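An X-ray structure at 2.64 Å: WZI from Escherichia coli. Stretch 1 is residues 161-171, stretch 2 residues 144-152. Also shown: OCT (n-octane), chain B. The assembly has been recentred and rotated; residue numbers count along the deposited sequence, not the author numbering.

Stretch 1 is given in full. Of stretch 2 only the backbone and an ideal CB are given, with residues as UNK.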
# COMPACT_ATOMS: atom_id res chain seq x y z
N ILE A 161 -3.06 -0.12 9.42
CA ILE A 161 -4.11 -1.13 9.56
C ILE A 161 -4.06 -2.25 8.53
O ILE A 161 -4.24 -3.40 8.88
CB ILE A 161 -5.51 -0.48 9.53
CG1 ILE A 161 -6.58 -1.53 9.86
CG2 ILE A 161 -5.77 0.20 8.18
CD1 ILE A 161 -7.83 -0.97 10.51
N ARG A 162 -3.85 -1.91 7.26
CA ARG A 162 -3.67 -2.90 6.22
C ARG A 162 -2.74 -2.37 5.16
O ARG A 162 -3.13 -1.57 4.30
CB ARG A 162 -4.99 -3.34 5.60
CG ARG A 162 -5.73 -4.41 6.41
CD ARG A 162 -5.02 -5.77 6.44
NE ARG A 162 -4.87 -6.34 5.10
CZ ARG A 162 -3.75 -6.34 4.39
NH1 ARG A 162 -2.61 -5.82 4.86
NH2 ARG A 162 -3.77 -6.87 3.17
N GLY A 163 -1.49 -2.84 5.23
CA GLY A 163 -0.48 -2.47 4.27
C GLY A 163 -0.02 -3.64 3.42
O GLY A 163 -0.77 -4.57 3.13
N ASP A 164 1.27 -3.59 3.12
CA ASP A 164 1.89 -4.14 1.94
C ASP A 164 3.12 -4.96 2.25
O ASP A 164 3.75 -5.46 1.32
CB ASP A 164 2.40 -2.93 1.18
CG ASP A 164 2.33 -3.08 -0.28
OD1 ASP A 164 1.50 -3.86 -0.78
OD2 ASP A 164 3.11 -2.37 -0.94
N ALA A 165 3.45 -5.08 3.54
CA ALA A 165 4.78 -5.44 4.01
C ALA A 165 4.80 -6.87 4.51
O ALA A 165 5.15 -7.15 5.66
CB ALA A 165 5.19 -4.48 5.12
N MSE A 166 4.40 -7.78 3.63
CA MSE A 166 3.90 -9.10 4.03
C MSE A 166 3.34 -9.74 2.79
O MSE A 166 3.04 -9.05 1.82
CB MSE A 166 2.74 -8.93 5.01
CG MSE A 166 1.95 -7.68 4.57
SE MSE A 166 0.06 -8.06 4.48
CE MSE A 166 -0.01 -8.64 2.60
N ARG A 167 3.18 -11.05 2.81
CA ARG A 167 2.72 -11.75 1.62
C ARG A 167 1.21 -11.60 1.55
O ARG A 167 0.53 -11.79 2.57
CB ARG A 167 3.13 -13.22 1.65
CG ARG A 167 4.63 -13.38 1.77
CD ARG A 167 5.06 -14.83 1.71
NE ARG A 167 5.70 -15.11 0.43
CZ ARG A 167 7.00 -15.22 0.24
NH1 ARG A 167 7.86 -15.13 1.24
NH2 ARG A 167 7.44 -15.45 -0.98
N PRO A 168 0.69 -11.26 0.36
CA PRO A 168 -0.75 -11.07 0.22
C PRO A 168 -1.50 -12.36 0.52
O PRO A 168 -0.97 -13.45 0.27
CB PRO A 168 -0.91 -10.65 -1.25
CG PRO A 168 0.30 -11.18 -1.94
CD PRO A 168 1.40 -11.14 -0.93
N MSE A 169 -2.70 -12.23 1.07
CA MSE A 169 -3.44 -13.38 1.57
C MSE A 169 -4.51 -13.77 0.62
O MSE A 169 -5.07 -12.93 -0.09
CB MSE A 169 -4.11 -13.04 2.89
CG MSE A 169 -3.11 -12.47 3.89
SE MSE A 169 -4.08 -12.02 5.54
CE MSE A 169 -4.85 -10.31 4.90
N THR A 170 -4.83 -15.06 0.63
CA THR A 170 -5.84 -15.61 -0.26
C THR A 170 -7.22 -15.31 0.26
O THR A 170 -7.53 -15.59 1.43
CB THR A 170 -5.67 -17.12 -0.41
OG1 THR A 170 -4.55 -17.37 -1.26
CG2 THR A 170 -6.90 -17.76 -1.01
N GLY A 171 -8.05 -14.72 -0.61
CA GLY A 171 -9.39 -14.33 -0.21
C GLY A 171 -10.24 -13.64 -1.26
O GLY A 171 -9.87 -13.55 -2.44
N UNK A 144 -13.63 -10.19 -6.51
CA UNK A 144 -12.31 -10.73 -6.79
C UNK A 144 -11.94 -11.95 -5.93
O UNK A 144 -12.30 -12.01 -4.76
CB UNK A 144 -11.27 -9.63 -6.59
N UNK A 145 -11.23 -12.91 -6.51
CA UNK A 145 -10.64 -13.99 -5.73
C UNK A 145 -9.18 -14.15 -6.11
O UNK A 145 -8.84 -14.09 -7.29
CB UNK A 145 -11.40 -15.30 -5.94
N UNK A 146 -8.34 -14.37 -5.10
CA UNK A 146 -6.90 -14.53 -5.31
C UNK A 146 -6.07 -14.09 -4.12
O UNK A 146 -6.54 -14.07 -2.98
CB UNK A 146 -6.46 -13.74 -6.55
N UNK A 147 -4.82 -13.75 -4.40
CA UNK A 147 -3.93 -13.20 -3.39
C UNK A 147 -3.63 -11.78 -3.78
O UNK A 147 -2.56 -11.50 -4.34
CB UNK A 147 -2.65 -14.02 -3.25
N UNK A 148 -4.58 -10.88 -3.50
CA UNK A 148 -4.44 -9.48 -3.90
C UNK A 148 -3.96 -8.61 -2.74
O UNK A 148 -4.60 -8.58 -1.69
CB UNK A 148 -5.77 -8.95 -4.43
N UNK A 149 -2.83 -7.90 -2.93
CA UNK A 149 -2.42 -6.93 -1.92
C UNK A 149 -3.33 -5.72 -1.87
O UNK A 149 -3.92 -5.32 -2.90
CB UNK A 149 -0.98 -6.48 -2.18
N UNK A 150 -3.42 -5.13 -0.68
CA UNK A 150 -4.19 -3.90 -0.46
C UNK A 150 -3.31 -2.78 0.06
O UNK A 150 -2.13 -3.01 0.42
CB UNK A 150 -5.34 -4.15 0.52
N UNK A 151 -3.88 -1.58 0.09
CA UNK A 151 -3.33 -0.48 0.86
C UNK A 151 -4.43 0.36 1.39
O UNK A 151 -5.24 0.87 0.61
CB UNK A 151 -2.37 0.37 0.02
N UNK A 152 -4.48 0.51 2.71
CA UNK A 152 -5.54 1.29 3.36
C UNK A 152 -5.02 2.55 4.01
O UNK A 152 -4.46 2.52 5.11
CB UNK A 152 -6.25 0.44 4.41
C1 OCT B . -6.89 -17.03 -10.89
C2 OCT B . -7.02 -17.58 -9.48
C3 OCT B . -5.71 -17.43 -8.70
C4 OCT B . -5.83 -17.99 -7.28
C5 OCT B . -4.46 -18.17 -6.61
C6 OCT B . -4.60 -18.49 -5.12
C7 OCT B . -3.97 -19.83 -4.69
C8 OCT B . -3.22 -19.73 -3.37

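Position 144 offers little to read: its CA-to-CB bond points sideways and its ideal CB has nothing of stretch 1 within 5.5 Å, so many residues would serve. It is S144.

At 145 the strand angles are ordinary (-131/139) and CB again points sideways, 4.2 Å from G171 O. With no side chain on G171, a long or broad apolar group could reach across to T170 on the neighbouring strand. The residue is F145, chi1 t, whose CZ comes 3.7 Å from T170 CG2; octane also lies near the ring.

Position 146 is decided by its backbone. At 151/-156 a CB would be jammed against the preceding carbonyl O, which calls for glycine, and G146 is found. Its main chain pairs with G171 in both directions: G171 N to G146 O is 2.9 Å, G146 N to G171 O 3.2 Å.

Position 147 puts CB on the same face as T170, 4.3 Å from T170 OG1, with the tail of octane beyond. A polar chain able to reach the hydroxyl suits, though an apolar one could meet the alkane. Q147 takes the first course, its NE2 donating to T170 OG1 at 2.9 Å, while octane C8 lies 3.5 Å from NE2.

At 148 CB points away and stretch 1 sets no demand; V148 fills it.

Position 149 has phi -71 and psi 151, angles proline accepts, and its ideal CB is 4.3 Å from P168 CB and 3.9 Å from D164 OD1. A compact apolar residue would fit. P149 does, its CD packing 4.0 Å from P168 CB.

At 150 CB points sideways, but R162 NH2 lies 4.1 Å from it. A side chain carrying an acceptor is the natural answer, acidic or amide. Q150 bends its end round so that OE1 accepts from R162 NH2 at 3.0 Å, near the guanidinium plane.

Position 151 points its CB away, so a small residue would leave stretch 1 almost untouched, whereas a large one could turn back toward G163. W151 does so with chi1 t: CZ3 reaches D164 CB at 3.6 Å, at the ring edge, and CE3 lies 4.1 Å from G163 CA.

Position 152 points toward stretch 1, its CB 3.8 Å from I161 CG2, and its N donates to R162 O at 2.9 Å. A large apolar or aromatic side chain could cover both neighbours. W152 lays one ring face over R162 CG, while I161 CG2 sits at its edge.

Stretch 2, residues 144-152: SFGQVPQWW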
# COMPACT_ATOMS: atom_id res chain seq x y z
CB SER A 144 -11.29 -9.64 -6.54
OG SER A 144 -10.01 -10.12 -6.84
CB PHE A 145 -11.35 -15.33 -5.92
CG PHE A 145 -10.76 -16.43 -5.07
CD1 PHE A 145 -11.12 -16.56 -3.73
CD2 PHE A 145 -9.82 -17.31 -5.59
CE1 PHE A 145 -10.56 -17.55 -2.94
CE2 PHE A 145 -9.26 -18.30 -4.80
CZ PHE A 145 -9.63 -18.42 -3.48
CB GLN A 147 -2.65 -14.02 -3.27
CG GLN A 147 -2.88 -15.37 -2.63
CD GLN A 147 -1.62 -16.20 -2.46
OE1 GLN A 147 -0.61 -16.00 -3.15
NE2 GLN A 147 -1.67 -17.16 -1.55
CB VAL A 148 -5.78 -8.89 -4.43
CG1 VAL A 148 -5.61 -7.41 -4.77
CG2 VAL A 148 -6.26 -9.68 -5.63
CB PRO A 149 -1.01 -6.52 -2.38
CG PRO A 149 -1.01 -6.75 -3.84
CD PRO A 149 -1.87 -7.97 -4.04
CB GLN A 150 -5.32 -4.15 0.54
CG GLN A 150 -6.42 -5.08 0.07
CD GLN A 150 -7.09 -5.81 1.22
OE1 GLN A 150 -6.45 -6.60 1.93
NE2 GLN A 150 -8.38 -5.57 1.40
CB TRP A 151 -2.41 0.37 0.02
CG TRP A 151 -1.65 1.42 0.78
CD1 TRP A 151 -2.05 2.72 1.07
CD2 TRP A 151 -0.30 1.30 1.34
NE1 TRP A 151 -1.07 3.39 1.76
CE2 TRP A 151 0.01 2.59 1.95
CE3 TRP A 151 0.65 0.29 1.39
CZ2 TRP A 151 1.22 2.83 2.58
CZ3 TRP A 151 1.87 0.55 2.02
CH2 TRP A 151 2.14 1.79 2.60
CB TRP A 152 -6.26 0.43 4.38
CG TRP A 152 -7.24 -0.53 3.76
CD1 TRP A 152 -7.39 -0.86 2.41
CD2 TRP A 152 -8.23 -1.35 4.46
NE1 TRP A 152 -8.38 -1.79 2.25
CE2 TRP A 152 -8.93 -2.11 3.43
CE3 TRP A 152 -8.58 -1.52 5.78
CZ2 TRP A 152 -9.94 -2.98 3.73
CZ3 TRP A 152 -9.61 -2.40 6.08
CH2 TRP A 152 -10.27 -3.12 5.08
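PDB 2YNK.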